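Local coordinates for protein 2,3,4,5-tetrahydropyridine-2,6-dicarboxylate N-succinyltransferase (PDB 2RIJ) that probably catalyses succinyl transfer from succinyl-CoA to tetrahydrodipicolinate, the first step of the succinylase route from this compound toward L-lysine, at residues I62-F67 with F126-E131. Residues are numbered along the deposited sequence; the frame is centred on the assembly and turned at random. Where two conformers were deposited one is given.
Sequences IMLEAF and FVCLFE
Phe126 on strand 124-129 packs against Met63, Leu64 and Phe67 on one side of helix 57-69. Its CB points toward the helix, and CG lies anti to the backbone N (chi1 -178°). The one CH-pi contact comes from selenomethionine Met63: Met63 CB sits over one face of the Phe126 ring, 4.0 Å from its centroid and 28° off the normal, nearest to Phe126 CE1.

The remaining contacts are apolar. Leu64 crosses the Phe126 side chain at about a right angle and brings CD2 to within 3.7 Å of Phe126 CE2, while the same methyl lies more loosely, at 4.4 Å, beside SG of Cys128. Phe67 offers the edge of its ring: Phe67 CE2 stands 3.6 Å from CB of Phe126, which lies near the Phe67 ring plane, and Phe67 CZ is close behind. This edge is turned to both CB and CG of Phe126.

The axes of segments 62-67 and 126-129 approach to 10.3 Å, with their N-to-C directions 118° apart. Phe81 on the paired strand 80-84 touches both Leu64 and Cys128, extending the helix-to-sheet packing of the N-terminal region. With all five touching residues buried and the contacts made by carbon and sulfur, the helix meets the strand between these segments through apolar packing centred on Phe126.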
# COMPACT_ATOMS: atom_id res chain seq x y z
N ILE A 62 -9.44 -54.37 46.44
CA ILE A 62 -10.40 -55.48 46.49
C ILE A 62 -10.51 -56.10 45.11
O ILE A 62 -10.51 -57.30 44.99
CB ILE A 62 -11.81 -55.07 47.02
CG1 ILE A 62 -11.76 -54.59 48.49
CG2 ILE A 62 -12.82 -56.20 46.85
CD1 ILE A 62 -11.04 -55.58 49.48
N MSE A 63 -10.57 -55.29 44.06
CA MSE A 63 -10.71 -55.79 42.68
C MSE A 63 -9.48 -56.53 42.21
O MSE A 63 -9.56 -57.59 41.62
CB MSE A 63 -10.92 -54.63 41.69
CG MSE A 63 -12.22 -53.90 41.83
SE MSE A 63 -13.80 -55.04 41.89
CE MSE A 63 -13.40 -56.35 40.48
N LEU A 64 -8.31 -55.94 42.45
CA LEU A 64 -7.04 -56.58 42.11
C LEU A 64 -6.90 -57.90 42.87
O LEU A 64 -6.44 -58.92 42.31
CB LEU A 64 -5.88 -55.65 42.44
CG LEU A 64 -5.81 -54.43 41.50
CD1 LEU A 64 -4.81 -53.42 42.03
CD2 LEU A 64 -5.51 -54.89 40.05
N GLU A 65 -7.28 -57.90 44.14
CA GLU A 65 -7.24 -59.13 44.94
C GLU A 65 -8.21 -60.23 44.42
O GLU A 65 -7.92 -61.40 44.53
CB GLU A 65 -7.48 -58.82 46.40
CG GLU A 65 -7.48 -60.02 47.32
CD GLU A 65 -6.12 -60.70 47.46
OE1 GLU A 65 -5.08 -60.16 47.01
OE2 GLU A 65 -6.09 -61.80 48.07
N ALA A 66 -9.36 -59.85 43.85
CA ALA A 66 -10.26 -60.83 43.30
C ALA A 66 -9.55 -61.67 42.22
O ALA A 66 -9.75 -62.86 42.14
CB ALA A 66 -11.50 -60.15 42.73
N PHE A 67 -8.72 -61.01 41.43
CA PHE A 67 -7.98 -61.63 40.36
C PHE A 67 -6.83 -62.43 40.93
O PHE A 67 -6.65 -63.59 40.56
CB PHE A 67 -7.45 -60.57 39.40
CG PHE A 67 -8.52 -59.88 38.60
CD1 PHE A 67 -9.35 -60.58 37.76
CD2 PHE A 67 -8.67 -58.51 38.68
CE1 PHE A 67 -10.33 -59.93 37.04
CE2 PHE A 67 -9.66 -57.84 37.92
CZ PHE A 67 -10.49 -58.57 37.13
N PHE A 126 -12.12 -55.09 34.18
CA PHE A 126 -11.44 -54.16 35.05
C PHE A 126 -10.25 -53.56 34.31
O PHE A 126 -9.49 -54.25 33.61
CB PHE A 126 -10.95 -54.88 36.29
CG PHE A 126 -10.27 -53.99 37.27
CD1 PHE A 126 -11.00 -53.14 38.08
CD2 PHE A 126 -8.89 -54.01 37.40
CE1 PHE A 126 -10.37 -52.35 39.02
CE2 PHE A 126 -8.25 -53.21 38.31
CZ PHE A 126 -8.98 -52.40 39.14
N VAL A 127 -10.12 -52.25 34.43
CA VAL A 127 -9.12 -51.49 33.69
C VAL A 127 -8.47 -50.57 34.70
O VAL A 127 -9.15 -49.84 35.38
CB VAL A 127 -9.76 -50.66 32.54
CG1 VAL A 127 -8.71 -49.95 31.71
CG2 VAL A 127 -10.64 -51.57 31.67
N CYS A 128 -7.15 -50.64 34.82
CA CYS A 128 -6.45 -49.70 35.67
C CYS A 128 -5.11 -49.25 35.11
O CYS A 128 -4.46 -49.97 34.34
CB CYS A 128 -6.33 -50.23 37.11
SG CYS A 128 -5.01 -51.37 37.42
N LEU A 129 -4.73 -48.03 35.49
CA LEU A 129 -3.45 -47.45 35.16
C LEU A 129 -2.60 -47.39 36.42
O LEU A 129 -3.03 -46.84 37.44
CB LEU A 129 -3.61 -46.05 34.57
CG LEU A 129 -4.54 -45.88 33.38
CD1 LEU A 129 -4.56 -44.40 32.92
CD2 LEU A 129 -4.10 -46.80 32.27
N PHE A 130 -1.38 -47.92 36.33
CA PHE A 130 -0.35 -47.76 37.42
C PHE A 130 0.56 -46.56 37.23
O PHE A 130 1.11 -46.03 38.19
CB PHE A 130 0.50 -49.00 37.53
CG PHE A 130 -0.26 -50.21 37.97
CD1 PHE A 130 -0.90 -50.22 39.19
CD2 PHE A 130 -0.32 -51.34 37.18
CE1 PHE A 130 -1.63 -51.33 39.60
CE2 PHE A 130 -1.03 -52.45 37.58
CZ PHE A 130 -1.69 -52.44 38.78
N GLU A 131 0.73 -46.14 35.98
CA GLU A 131 1.47 -44.93 35.65
C GLU A 131 0.91 -44.34 34.37
O GLU A 131 0.04 -44.94 33.74
CB GLU A 131 2.98 -45.21 35.52
CG GLU A 131 3.34 -46.36 34.61
CD GLU A 131 4.66 -47.05 34.98
OE1 GLU A 131 5.38 -46.53 35.85
OE2 GLU A 131 4.97 -48.12 34.41